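Local coordinates for protein Two-component system sensor histidine kinase (Bacteroides thetaiotaomicron, PDB 3OTT) that probably senses a saccharide outside the cell through this extracellular propeller and sandwich region and relays the signal by histidine phosphorylation to control transcription, at residues Asp30-Ile35 with Asn658-Asn663; Asp47-Gln52 with Asp680-Leu685; Ile71-Leu76 with Asn88-Arg93; Ile636-Leu641 with Arg738-Asn743. One frame throughout, in Å; residues are numbered along the deposited sequence.

Interaction 1: residues Asp30-Ile35 with Asn658-Asn663; sequences DSEGLI and NIRYTN. With TBR (hexatantalum dodecabromide), chain D.
D30 OD1 accepts three N-H groups: R660 NH2 across the contact, and the backbone N of E32 and of L34 in its own segment. R660 NH2 reaches it at 2.9 Å on the syn side. The N-H of R660 NH1 points almost straight at D30 OD2, also 2.9 Å away. The salt bridge is therefore end-on, tip to tip, with the carboxylate and guanidinium planes 41° apart. W36 NE1 also binds OD2. R660 CG is anti to the backbone N (chi1 -175°), and the chain is extended from there to NE, so the guanidinium reaches D30. L34 packs on one guanidinium face, its CD1 3.3 Å from R660 NH1. On the opposite face Y661 OH lies over the centre, and it donates to E32 OE2 at 3.1 Å. An alanine at D30 would probably leave the R660 charge without its mate and E32 N and L34 N without this acceptor. The bond from E32 N makes an Asx turn inside a type I beta turn, here linking a propeller hairpin to the sandwich domain.

Interaction 2: residues Asp47-Gln52 with Asp680-Leu685; sequences DGYSTQ and DLPYSL
The turn that leads from strand 42-46 to strand 51-53 of a propeller blade packs here on the loop after strand 674-679 of the C-terminal sandwich domain. G48 CA lies 4.1 Å from P682 CD, and a side chain at G48 would run into that proline. D47 O also meets P682 CD, at 3.6 Å, and accepts from S679 OG. The Y49 ring crosses P682 at about a right angle, with Y49 CE1 3.7 Å from P682 CG. K688 makes a cation-pi contact with the same ring. Next along the loop, Y683 CE1 comes 3.6 Å from G48 N. Y683 OH is held by Y46 O and I35 N, which fixes the far end of that ring. D47 shapes the turn from within: its OD1 accepts from Y49 N at 2.8 Å and from S50 N at 3.0 Å. No hydrogen bond joins the two segments directly, so the fit rests on shape and on polar ties to neighbouring residues.

Interaction 3: residues Ile71-Leu76 with Asn88-Arg93; sequences IDNTYL and NYRADR
N73 O accepts two N-H groups of R90, NE at 2.9 Å and NH2 at 3.2 Å. The grip is side-on, and the oxygen lies in the guanidinium plane. The R90 chain runs extended to NE and crosses T74 at about a right angle, with R90 CD 3.5 Å from T74 OG1. Y89 N donates to T74 O at 3.1 Å. The Y89 ring packs beside the T74 backbone, and Y89 CD2 meets L76 CD1 at 3.5 Å. Y75 and N88 form an antiparallel non-hydrogen-bonded pair. Further out, N88 OD1 accepts from R90 N and A91 N, which sets the start of the turn. A water joins T74 OG1 to N88 ND2. A leucine at R90 would probably leave N73 O without these two donors and less firmly held to the 88-93 segment. S31 OG binds N73 OD1, and H372 of the second subunit binds Y75 OH. With a classic bulge at T74 and Y75 and a G1 bulge at D92 and R93, this is the turn end of a four-stranded propeller blade.

Interaction 4: residues Ile636-Leu641 with Arg738-Asn743; sequences ILLTAL and RPHILN
This is mainly apolar packing between two sheets of the C-terminal domain. Strand 637-643 belongs to one sheet and strand 740-746 to the other. H740 is the side chain in the middle, and I636 and L638 both meet it. Its CG is anti to the backbone N (chi1 -166°), and its ring lies between the two segments. L638 CD2 touches the NE2-CD2 side of the ring, 3.5 Å from each of H740 NE2 and H740 CD2. The approach is oblique to the ring. H740 NE2 is buried here and has no polar partner in the model. H740 ND1 stands 3.3 Å from I636 O. At the other end, I636 CG2 meets H740 CB at 4.1 Å. Further along, L638 CD2 reaches L742 CD2 at 4.2 Å. L638 therefore bridges H740 and L742, two residues apart on one strand. I659 packs on both L638 and L742, and I726 of strand 720-728 packs on L638. No backbone bond links the two strands, and the alternating inward residues I636, L638, H740 and L742 form the facing layers of a beta-sandwich, in keeping with the E-set clan of the Y_Y_Y family.

The four contacts cluster where the first propeller meets the C-terminal beta-sandwich. Interactions 1 and 2 join parts over 600 residues apart in sequence, and their centres are about 13 Å apart. Interaction 3 is internal to the next blade, 67-94, and falls in sequence between the two segments of each. Its centre is about 10 Å from that of interaction 1 and 20 Å from that of interaction 2, which it does not touch. Interaction 4 is internal to the sandwich, about 10 Å from interaction 1 between centres. N663 O bonds to N743 N there, while D47 OD2 and Q52 NE2 bond to T639 of strand 637-643. Interactions 1 and 2 thus tie the first propeller to the C-terminal domain.

Interaction 1: residues Asp30-Ile35 with Asn658-Asn663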
loop_
_atom_site.group_PDB
_atom_site.type_symbol
_atom_site.label_atom_id
_atom_site.label_comp_id
_atom_site.label_asym_id
_atom_site.label_seq_id
_atom_site.Cartn_x
_atom_site.Cartn_y
_atom_site.Cartn_z
ATOM N N ASP B 30 -6.142 20.525 -3.357
ATOM C CA ASP B 30 -5.594 20.214 -2.026
ATOM C C ASP B 30 -6.111 18.861 -1.531
ATOM O O ASP B 30 -6.983 18.256 -2.170
ATOM C CB ASP B 30 -5.816 21.348 -1.003
ATOM C CG ASP B 30 -7.334 21.768 -0.842
ATOM O OD1 ASP B 30 -8.195 20.915 -0.542
ATOM O OD2 ASP B 30 -7.643 22.984 -0.891
ATOM N N SER B 31 -5.586 18.390 -0.393
ATOM C CA SER B 31 -5.809 16.987 0.025
ATOM C C SER B 31 -7.231 16.799 0.542
ATOM O O SER B 31 -7.597 15.711 0.908
ATOM C CB SER B 31 -4.815 16.566 1.128
ATOM O OG SER B 31 -4.803 17.576 2.142
ATOM N N GLU B 32 -7.994 17.880 0.593
ATOM C CA GLU B 32 -9.401 17.828 1.046
ATOM C C GLU B 32 -10.320 18.135 -0.142
ATOM O O GLU B 32 -11.494 18.307 0.013
ATOM C CB GLU B 32 -9.617 18.763 2.274
ATOM C CG GLU B 32 -8.800 18.270 3.527
ATOM C CD GLU B 32 -8.475 19.351 4.602
ATOM O OE1 GLU B 32 -8.935 19.185 5.775
ATOM O OE2 GLU B 32 -7.721 20.323 4.295
ATOM N N GLY B 33 -9.763 18.158 -1.357
ATOM C CA GLY B 33 -10.591 18.237 -2.582
ATOM C C GLY B 33 -10.954 19.601 -3.158
ATOM O O GLY B 33 -11.587 19.662 -4.201
ATOM N N LEU B 34 -10.527 20.707 -2.567
ATOM C CA LEU B 34 -10.832 22.020 -3.196
ATOM C C LEU B 34 -9.947 22.327 -4.415
ATOM O O LEU B 34 -8.719 22.176 -4.374
ATOM C CB LEU B 34 -10.647 23.167 -2.184
ATOM C CG LEU B 34 -11.638 24.378 -2.075
ATOM C CD1 LEU B 34 -11.131 25.528 -1.104
ATOM C CD2 LEU B 34 -11.851 25.054 -3.306
ATOM N N ILE B 35 -10.549 22.817 -5.488
ATOM C CA ILE B 35 -9.779 23.238 -6.654
ATOM C C ILE B 35 -9.266 24.673 -6.565
ATOM O O ILE B 35 -10.030 25.598 -6.270
ATOM C CB ILE B 35 -10.655 23.097 -7.878
ATOM C CG1 ILE B 35 -11.021 21.613 -8.046
ATOM C CG2 ILE B 35 -9.959 23.673 -9.069
ATOM C CD1 ILE B 35 -9.898 20.798 -8.600
ATOM N N ASN B 658 -9.872 31.724 9.163
ATOM C CA ASN B 658 -10.242 30.991 7.954
ATOM C C ASN B 658 -11.414 30.122 8.259
ATOM O O ASN B 658 -11.295 29.096 8.966
ATOM C CB ASN B 658 -9.106 30.143 7.374
ATOM C CG ASN B 658 -9.400 29.729 5.880
ATOM O OD1 ASN B 658 -10.549 29.740 5.440
ATOM N ND2 ASN B 658 -8.379 29.415 5.134
ATOM N N ILE B 659 -12.544 30.527 7.674
ATOM C CA ILE B 659 -13.852 29.936 7.915
ATOM C C ILE B 659 -13.851 28.441 7.584
ATOM O O ILE B 659 -14.562 27.667 8.220
ATOM C CB ILE B 659 -14.963 30.703 7.142
ATOM C CG1 ILE B 659 -16.363 30.327 7.640
ATOM C CG2 ILE B 659 -14.894 30.457 5.590
ATOM C CD1 ILE B 659 -16.622 30.693 9.079
ATOM N N ARG B 660 -13.038 28.021 6.609
ATOM C CA ARG B 660 -13.010 26.615 6.234
ATOM C C ARG B 660 -12.458 25.708 7.344
ATOM O O ARG B 660 -12.812 24.550 7.394
ATOM C CB ARG B 660 -12.218 26.465 4.944
ATOM C CG ARG B 660 -12.174 25.028 4.317
ATOM C CD ARG B 660 -11.049 24.955 3.261
ATOM N NE ARG B 660 -10.935 23.599 2.729
ATOM C CZ ARG B 660 -10.114 23.216 1.753
ATOM N NH1 ARG B 660 -9.300 24.079 1.168
ATOM N NH2 ARG B 660 -10.134 21.960 1.361
ATOM N N TYR B 661 -11.626 26.267 8.246
ATOM C CA TYR B 661 -10.881 25.506 9.255
ATOM C C TYR B 661 -11.226 25.857 10.694
ATOM O O TYR B 661 -10.378 25.698 11.605
ATOM C CB TYR B 661 -9.363 25.673 9.019
ATOM C CG TYR B 661 -8.933 25.023 7.714
ATOM C CD1 TYR B 661 -8.966 23.615 7.546
ATOM C CD2 TYR B 661 -8.557 25.815 6.631
ATOM C CE1 TYR B 661 -8.616 23.045 6.327
ATOM C CE2 TYR B 661 -8.207 25.253 5.401
ATOM C CZ TYR B 661 -8.231 23.882 5.257
ATOM O OH TYR B 661 -7.893 23.391 4.025
ATOM N N THR B 662 -12.429 26.392 10.907
ATOM C CA THR B 662 -12.804 26.841 12.229
ATOM C C THR B 662 -14.074 26.175 12.624
ATOM O O THR B 662 -15.004 26.114 11.833
ATOM C CB THR B 662 -13.058 28.362 12.304
ATOM O OG1 THR B 662 -12.156 29.035 11.440
ATOM C CG2 THR B 662 -12.728 28.837 13.681
ATOM N N ASN B 663 -14.094 25.712 13.864
ATOM C CA ASN B 663 -15.253 25.155 14.527
ATOM C C ASN B 663 -15.961 26.243 15.389
ATOM O O ASN B 663 -17.101 26.061 15.841
ATOM C CB ASN B 663 -14.769 23.997 15.440
ATOM C CG ASN B 663 -13.996 22.863 14.653
ATOM O OD1 ASN B 663 -12.932 22.379 15.104
ATOM N ND2 ASN B 663 -14.540 22.440 13.499
HETATM TA TA1 TBR D . -11.304 10.524 -2.642
HETATM TA TA2 TBR D . -12.631 12.921 -2.783
HETATM TA TA3 TBR D . -13.725 10.786 -1.233
HETATM TA TA4 TBR D . -12.674 13.105 -0.004
HETATM TA TA5 TBR D . -11.308 10.667 0.126
HETATM TA TA6 TBR D . -10.277 12.720 -1.443
HETATM BR BR1 TBR D . -12.066 11.474 -4.940
HETATM BR BR2 TBR D . -13.200 8.752 -2.861
HETATM BR BR3 TBR D . -10.208 8.702 -1.190
HETATM BR BR4 TBR D . -8.824 11.186 -2.964
HETATM BR BR5 TBR D . -15.048 12.045 -3.114
HETATM BR BR6 TBR D . -13.343 9.104 0.704
HETATM BR BR7 TBR D . -11.883 12.046 2.257
HETATM BR BR8 TBR D . -10.624 14.668 0.271
HETATM BR BR9 TBR D . -13.743 14.924 -1.530
HETATM BR BRA TBR D . -15.068 12.173 0.542
HETATM BR BRB TBR D . -8.902 11.598 0.461
HETATM BR BRC TBR D . -10.639 14.420 -3.390
#

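Interaction 2: residues Asp47-Gln52 with Asp680-Leu685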
loop_
_atom_site.group_PDB
_atom_site.type_symbol
_atom_site.label_atom_id
_atom_site.label_comp_id
_atom_site.label_asym_id
_atom_site.label_seq_id
_atom_site.Cartn_x
_atom_site.Cartn_y
_atom_site.Cartn_z
ATOM N N ASP B 47 -15.362 26.342 -5.661
ATOM C CA ASP B 47 -15.942 25.315 -4.792
ATOM C C ASP B 47 -17.093 24.576 -5.450
ATOM O O ASP B 47 -17.847 23.878 -4.762
ATOM C CB ASP B 47 -16.438 25.951 -3.478
ATOM C CG ASP B 47 -17.589 26.968 -3.696
ATOM O OD1 ASP B 47 -18.043 27.122 -4.867
ATOM O OD2 ASP B 47 -18.064 27.573 -2.685
ATOM N N GLY B 48 -17.268 24.757 -6.750
ATOM C CA GLY B 48 -18.329 24.086 -7.452
ATOM C C GLY B 48 -19.577 24.957 -7.602
ATOM O O GLY B 48 -20.478 24.566 -8.299
ATOM N N TYR B 49 -19.612 26.131 -6.948
ATOM C CA TYR B 49 -20.723 27.091 -7.035
ATOM C C TYR B 49 -20.210 28.401 -7.583
ATOM O O TYR B 49 -20.748 28.884 -8.543
ATOM C CB TYR B 49 -21.348 27.351 -5.640
ATOM C CG TYR B 49 -22.156 26.178 -5.123
ATOM C CD1 TYR B 49 -21.536 25.074 -4.498
ATOM C CD2 TYR B 49 -23.549 26.153 -5.278
ATOM C CE1 TYR B 49 -22.309 24.006 -4.026
ATOM C CE2 TYR B 49 -24.318 25.098 -4.795
ATOM C CZ TYR B 49 -23.692 24.019 -4.192
ATOM O OH TYR B 49 -24.495 22.990 -3.731
ATOM N N SER B 50 -19.174 28.982 -6.969
ATOM C CA SER B 50 -18.608 30.217 -7.478
ATOM C C SER B 50 -17.095 30.234 -7.318
ATOM O O SER B 50 -16.541 29.459 -6.544
ATOM C CB SER B 50 -19.190 31.419 -6.749
ATOM O OG SER B 50 -18.908 31.317 -5.381
ATOM N N THR B 51 -16.460 31.134 -8.064
ATOM C CA THR B 51 -15.057 31.417 -7.951
ATOM C C THR B 51 -14.783 32.428 -6.855
ATOM O O THR B 51 -15.610 33.278 -6.557
ATOM C CB THR B 51 -14.452 31.900 -9.285
ATOM O OG1 THR B 51 -15.027 33.166 -9.632
ATOM C CG2 THR B 51 -14.743 30.899 -10.398
ATOM N N GLN B 52 -13.609 32.346 -6.262
ATOM C CA GLN B 52 -13.229 33.295 -5.235
ATOM C C GLN B 52 -11.740 33.695 -5.391
ATOM O O GLN B 52 -10.849 32.841 -5.525
ATOM C CB GLN B 52 -13.499 32.669 -3.833
ATOM C CG GLN B 52 -13.237 33.587 -2.665
ATOM C CD GLN B 52 -13.520 32.908 -1.304
ATOM O OE1 GLN B 52 -12.703 32.933 -0.391
ATOM N NE2 GLN B 52 -14.660 32.286 -1.197
ATOM N N ASP B 680 -20.324 21.153 -0.811
ATOM C CA ASP B 680 -19.821 19.808 -0.665
ATOM C C ASP B 680 -18.993 19.414 -1.921
ATOM O O ASP B 680 -18.783 18.228 -2.208
ATOM C CB ASP B 680 -20.966 18.832 -0.434
ATOM C CG ASP B 680 -22.018 18.810 -1.603
ATOM O OD1 ASP B 680 -21.984 19.638 -2.575
ATOM O OD2 ASP B 680 -22.934 17.941 -1.511
ATOM N N LEU B 681 -18.515 20.422 -2.641
ATOM C CA LEU B 681 -17.591 20.230 -3.808
ATOM C C LEU B 681 -18.248 19.391 -4.895
ATOM O O LEU B 681 -17.758 18.342 -5.217
ATOM C CB LEU B 681 -16.271 19.557 -3.392
ATOM C CG LEU B 681 -15.435 20.138 -2.219
ATOM C CD1 LEU B 681 -14.168 19.217 -2.044
ATOM C CD2 LEU B 681 -15.009 21.567 -2.376
ATOM N N PRO B 682 -19.395 19.827 -5.417
ATOM C CA PRO B 682 -20.118 18.992 -6.371
ATOM C C PRO B 682 -19.571 19.082 -7.851
ATOM O O PRO B 682 -20.323 19.099 -8.817
ATOM C CB PRO B 682 -21.540 19.524 -6.259
ATOM C CG PRO B 682 -21.355 21.020 -6.003
ATOM C CD PRO B 682 -20.078 21.113 -5.154
ATOM N N TYR B 683 -18.258 19.067 -8.015
ATOM C CA TYR B 683 -17.649 19.024 -9.341
ATOM C C TYR B 683 -18.252 17.988 -10.286
ATOM O O TYR B 683 -18.477 18.284 -11.467
ATOM C CB TYR B 683 -16.154 18.766 -9.219
ATOM C CG TYR B 683 -15.466 19.755 -8.305
ATOM C CD1 TYR B 683 -15.700 21.136 -8.413
ATOM C CD2 TYR B 683 -14.619 19.309 -7.298
ATOM C CE1 TYR B 683 -15.098 22.050 -7.537
ATOM C CE2 TYR B 683 -14.018 20.191 -6.418
ATOM C CZ TYR B 683 -14.245 21.578 -6.558
ATOM O OH TYR B 683 -13.591 22.435 -5.683
ATOM N N SER B 684 -18.493 16.773 -9.796
ATOM C CA SER B 684 -18.902 15.695 -10.678
ATOM C C SER B 684 -20.402 15.605 -10.964
ATOM O O SER B 684 -20.836 14.658 -11.599
ATOM C CB SER B 684 -18.375 14.369 -10.148
ATOM O OG SER B 684 -16.961 14.437 -9.951
ATOM N N LEU B 685 -21.185 16.602 -10.573
ATOM C CA LEU B 685 -22.644 16.432 -10.501
ATOM C C LEU B 685 -23.385 17.172 -11.598
ATOM O O LEU B 685 -23.117 18.329 -11.843
ATOM C CB LEU B 685 -23.147 16.954 -9.146
ATOM C CG LEU B 685 -22.805 16.158 -7.887
ATOM C CD1 LEU B 685 -23.565 16.655 -6.627
ATOM C CD2 LEU B 685 -23.150 14.718 -8.178
#

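Interaction 3: residues Ile71-Leu76 with Asn88-Arg93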
loop_
_atom_site.group_PDB
_atom_site.type_symbol
_atom_site.label_atom_id
_atom_site.label_comp_id
_atom_site.label_asym_id
_atom_site.label_seq_id
_atom_site.Cartn_x
_atom_site.Cartn_y
_atom_site.Cartn_z
ATOM N N ILE B 71 2.952 22.068 -1.240
ATOM C CA ILE B 71 4.076 21.719 -0.389
ATOM C C ILE B 71 3.613 21.600 1.091
ATOM O O ILE B 71 2.835 22.418 1.578
ATOM C CB ILE B 71 5.211 22.836 -0.519
ATOM C CG1 ILE B 71 5.828 22.909 -1.927
ATOM C CG2 ILE B 71 6.274 22.714 0.507
ATOM C CD1 ILE B 71 6.298 21.608 -2.472
ATOM N N ASP B 72 4.078 20.561 1.782
ATOM C CA ASP B 72 3.797 20.309 3.219
ATOM C C ASP B 72 2.298 20.268 3.571
ATOM O O ASP B 72 1.942 20.532 4.693
ATOM C CB ASP B 72 4.577 21.290 4.144
ATOM C CG ASP B 72 6.129 21.227 3.944
ATOM O OD1 ASP B 72 6.616 20.245 3.299
ATOM O OD2 ASP B 72 6.853 22.154 4.433
ATOM N N ASN B 73 1.440 19.938 2.599
ATOM C CA ASN B 73 -0.002 19.838 2.834
ATOM C C ASN B 73 -0.546 21.176 3.388
ATOM O O ASN B 73 -1.511 21.196 4.164
ATOM C CB ASN B 73 -0.255 18.728 3.858
ATOM C CG ASN B 73 -1.672 18.146 3.784
ATOM O OD1 ASN B 73 -2.369 18.225 2.767
ATOM N ND2 ASN B 73 -2.101 17.549 4.887
ATOM N N THR B 74 0.124 22.289 3.071
ATOM C CA THR B 74 -0.354 23.555 3.551
ATOM C C THR B 74 -0.023 24.747 2.673
ATOM O O THR B 74 -0.653 25.788 2.837
ATOM C CB THR B 74 0.019 23.840 5.038
ATOM O OG1 THR B 74 -0.729 24.969 5.490
ATOM C CG2 THR B 74 1.519 24.146 5.241
ATOM N N TYR B 75 0.957 24.635 1.766
ATOM C CA TYR B 75 1.318 25.803 0.910
ATOM C C TYR B 75 1.014 25.596 -0.566
ATOM O O TYR B 75 1.080 24.493 -1.084
ATOM C CB TYR B 75 2.809 26.193 1.024
ATOM C CG TYR B 75 3.338 26.363 2.435
ATOM C CD1 TYR B 75 3.040 27.516 3.198
ATOM C CD2 TYR B 75 4.154 25.393 3.006
ATOM C CE1 TYR B 75 3.509 27.648 4.510
ATOM C CE2 TYR B 75 4.617 25.512 4.334
ATOM C CZ TYR B 75 4.298 26.628 5.061
ATOM O OH TYR B 75 4.831 26.698 6.337
ATOM N N LEU B 76 0.701 26.656 -1.255
ATOM C CA LEU B 76 0.711 26.634 -2.709
ATOM C C LEU B 76 1.939 27.439 -3.096
ATOM O O LEU B 76 1.987 28.635 -2.751
ATOM C CB LEU B 76 -0.561 27.281 -3.305
ATOM C CG LEU B 76 -1.870 26.491 -3.443
ATOM C CD1 LEU B 76 -2.051 25.396 -2.431
ATOM C CD2 LEU B 76 -3.063 27.423 -3.364
ATOM N N ASN B 88 -0.106 30.265 2.031
ATOM C CA ASN B 88 -0.568 29.296 3.046
ATOM C C ASN B 88 -2.084 29.185 2.971
ATOM O O ASN B 88 -2.768 30.054 3.413
ATOM C CB ASN B 88 -0.067 29.675 4.461
ATOM C CG ASN B 88 -0.460 28.651 5.530
ATOM O OD1 ASN B 88 -1.411 27.901 5.356
ATOM N ND2 ASN B 88 0.282 28.630 6.656
ATOM N N TYR B 89 -2.604 28.114 2.403
ATOM C CA TYR B 89 -4.023 28.056 2.173
ATOM C C TYR B 89 -4.828 27.700 3.446
ATOM O O TYR B 89 -6.056 27.922 3.502
ATOM C CB TYR B 89 -4.318 27.104 1.006
ATOM C CG TYR B 89 -4.176 25.606 1.312
ATOM C CD1 TYR B 89 -5.181 24.895 1.971
ATOM C CD2 TYR B 89 -3.023 24.915 0.938
ATOM C CE1 TYR B 89 -5.062 23.510 2.205
ATOM C CE2 TYR B 89 -2.880 23.523 1.180
ATOM C CZ TYR B 89 -3.872 22.849 1.825
ATOM O OH TYR B 89 -3.701 21.515 2.032
ATOM N N ARG B 90 -4.160 27.181 4.472
ATOM C CA ARG B 90 -4.873 26.887 5.715
ATOM C C ARG B 90 -4.984 28.171 6.520
ATOM O O ARG B 90 -6.024 28.468 7.080
ATOM C CB ARG B 90 -4.188 25.816 6.591
ATOM C CG ARG B 90 -4.288 24.451 5.990
ATOM C CD ARG B 90 -3.543 23.416 6.839
ATOM N NE ARG B 90 -3.504 22.179 6.042
ATOM C CZ ARG B 90 -4.448 21.250 6.062
ATOM N NH1 ARG B 90 -5.500 21.391 6.895
ATOM N NH2 ARG B 90 -4.323 20.172 5.292
ATOM N N ALA B 91 -3.912 28.924 6.594
ATOM C CA ALA B 91 -3.986 30.180 7.330
ATOM C C ALA B 91 -4.616 31.301 6.483
ATOM O O ALA B 91 -5.083 32.287 7.021
ATOM C CB ALA B 91 -2.580 30.604 7.875
ATOM N N ASP B 92 -4.667 31.140 5.156
ATOM C CA ASP B 92 -5.097 32.228 4.273
ATOM C C ASP B 92 -4.207 33.496 4.359
ATOM O O ASP B 92 -4.725 34.602 4.453
ATOM C CB ASP B 92 -6.625 32.519 4.466
ATOM C CG ASP B 92 -7.133 33.638 3.557
ATOM O OD1 ASP B 92 -6.642 33.821 2.416
ATOM O OD2 ASP B 92 -8.001 34.399 3.999
ATOM N N ARG B 93 -2.881 33.311 4.261
ATOM C CA ARG B 93 -1.878 34.353 4.300
ATOM C C ARG B 93 -0.746 34.016 3.301
ATOM O O ARG B 93 -0.350 32.831 3.219
ATOM C CB ARG B 93 -1.197 34.390 5.694
ATOM C CG ARG B 93 -2.148 34.348 6.888
ATOM C CD ARG B 93 -2.532 35.706 7.526
ATOM N NE ARG B 93 -2.634 36.855 6.621
ATOM C CZ ARG B 93 -1.936 37.998 6.761
ATOM N NH1 ARG B 93 -1.051 38.158 7.750
ATOM N NH2 ARG B 93 -2.098 38.992 5.887
HETATM O O HOH W 1 -0.577 26.026 8.379
#

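Interaction 4: residues Ile636-Leu641 with Arg738-Asn743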
loop_
_atom_site.group_PDB
_atom_site.type_symbol
_atom_site.label_atom_id
_atom_site.label_comp_id
_atom_site.label_asym_id
_atom_site.label_seq_id
_atom_site.Cartn_x
_atom_site.Cartn_y
_atom_site.Cartn_z
ATOM N N ILE B 636 -19.651 18.627 3.991
ATOM C CA ILE B 636 -19.956 20.022 3.727
ATOM C C ILE B 636 -18.815 20.846 4.288
ATOM O O ILE B 636 -18.393 20.563 5.370
ATOM C CB ILE B 636 -21.226 20.381 4.496
ATOM C CG1 ILE B 636 -22.333 19.409 4.129
ATOM C CG2 ILE B 636 -21.604 21.884 4.391
ATOM C CD1 ILE B 636 -23.570 19.580 5.038
ATOM N N LEU B 637 -18.326 21.826 3.535
ATOM C CA LEU B 637 -17.351 22.820 3.942
ATOM C C LEU B 637 -17.961 24.211 3.854
ATOM O O LEU B 637 -18.847 24.494 3.045
ATOM C CB LEU B 637 -16.204 22.908 2.942
ATOM C CG LEU B 637 -15.143 21.842 2.643
ATOM C CD1 LEU B 637 -15.732 20.566 2.050
ATOM C CD2 LEU B 637 -14.141 22.454 1.629
ATOM N N LEU B 638 -17.417 25.106 4.642
ATOM C CA LEU B 638 -17.793 26.488 4.556
ATOM C C LEU B 638 -16.684 27.164 3.793
ATOM O O LEU B 638 -15.524 26.962 4.090
ATOM C CB LEU B 638 -17.914 27.029 5.984
ATOM C CG LEU B 638 -19.294 27.217 6.626
ATOM C CD1 LEU B 638 -20.317 26.311 6.078
ATOM C CD2 LEU B 638 -19.158 27.097 8.150
ATOM N N THR B 639 -17.025 27.960 2.802
ATOM C CA THR B 639 -15.995 28.430 1.869
ATOM C C THR B 639 -15.927 29.941 1.826
ATOM O O THR B 639 -15.019 30.523 1.179
ATOM C CB THR B 639 -16.216 27.836 0.429
ATOM O OG1 THR B 639 -17.540 28.122 -0.003
ATOM C CG2 THR B 639 -16.154 26.312 0.466
ATOM N N ALA B 640 -16.873 30.603 2.506
ATOM C CA ALA B 640 -16.811 32.076 2.610
ATOM C C ALA B 640 -17.595 32.651 3.781
ATOM O O ALA B 640 -18.682 32.218 4.092
ATOM C CB ALA B 640 -17.285 32.703 1.322
ATOM N N LEU B 641 -17.034 33.681 4.408
ATOM C CA LEU B 641 -17.743 34.403 5.441
ATOM C C LEU B 641 -17.905 35.866 4.999
ATOM O O LEU B 641 -16.932 36.497 4.616
ATOM C CB LEU B 641 -16.949 34.350 6.756
ATOM C CG LEU B 641 -17.473 35.203 7.937
ATOM C CD1 LEU B 641 -18.825 34.712 8.401
ATOM C CD2 LEU B 641 -16.518 35.157 9.083
ATOM N N ARG B 738 -24.499 13.727 9.255
ATOM C CA ARG B 738 -23.185 14.379 9.135
ATOM C C ARG B 738 -23.383 15.882 8.929
ATOM O O ARG B 738 -23.090 16.428 7.859
ATOM C CB ARG B 738 -22.346 13.807 7.974
ATOM C CG ARG B 738 -21.731 12.431 8.244
ATOM C CD ARG B 738 -20.322 12.512 8.835
ATOM N NE ARG B 738 -19.705 11.183 8.980
ATOM C CZ ARG B 738 -18.394 10.950 8.879
ATOM N NH1 ARG B 738 -17.569 11.965 8.618
ATOM N NH2 ARG B 738 -17.900 9.712 9.029
ATOM N N PRO B 739 -23.880 16.561 9.960
ATOM C CA PRO B 739 -24.020 17.996 9.776
ATOM C C PRO B 739 -22.661 18.681 9.925
ATOM O O PRO B 739 -21.753 18.143 10.567
ATOM C CB PRO B 739 -24.961 18.411 10.909
ATOM C CG PRO B 739 -25.205 17.161 11.742
ATOM C CD PRO B 739 -24.206 16.156 11.343
ATOM N N HIS B 740 -22.519 19.814 9.264
ATOM C CA HIS B 740 -21.478 20.767 9.602
ATOM C C HIS B 740 -21.970 21.688 10.724
ATOM O O HIS B 740 -23.048 22.250 10.632
ATOM C CB HIS B 740 -21.113 21.621 8.403
ATOM C CG HIS B 740 -19.839 22.370 8.579
ATOM N ND1 HIS B 740 -18.608 21.775 8.431
ATOM C CD2 HIS B 740 -19.600 23.668 8.874
ATOM C CE1 HIS B 740 -17.662 22.674 8.635
ATOM N NE2 HIS B 740 -18.237 23.835 8.890
ATOM N N ILE B 741 -21.138 21.820 11.751
ATOM C CA ILE B 741 -21.422 22.639 12.943
ATOM C C ILE B 741 -20.404 23.778 13.072
ATOM O O ILE B 741 -19.212 23.555 12.947
ATOM C CB ILE B 741 -21.413 21.731 14.194
ATOM C CG1 ILE B 741 -22.735 20.959 14.278
ATOM C CG2 ILE B 741 -21.129 22.517 15.461
ATOM C CD1 ILE B 741 -22.613 19.610 14.936
ATOM N N LEU B 742 -20.884 25.008 13.235
ATOM C CA LEU B 742 -20.024 26.171 13.515
ATOM C C LEU B 742 -20.539 26.846 14.749
ATOM O O LEU B 742 -21.663 27.304 14.713
ATOM C CB LEU B 742 -20.096 27.201 12.369
ATOM C CG LEU B 742 -19.249 28.476 12.593
ATOM C CD1 LEU B 742 -17.730 28.242 12.751
ATOM C CD2 LEU B 742 -19.556 29.529 11.572
ATOM N N ASN B 743 -19.772 26.919 15.841
ATOM C CA ASN B 743 -20.231 27.737 17.005
ATOM C C ASN B 743 -19.875 29.198 16.793
ATOM O O ASN B 743 -18.746 29.526 16.440
ATOM C CB ASN B 743 -19.653 27.272 18.323
ATOM C CG ASN B 743 -19.837 25.794 18.549
ATOM O OD1 ASN B 743 -20.947 25.325 18.773
ATOM N ND2 ASN B 743 -18.743 25.037 18.444
#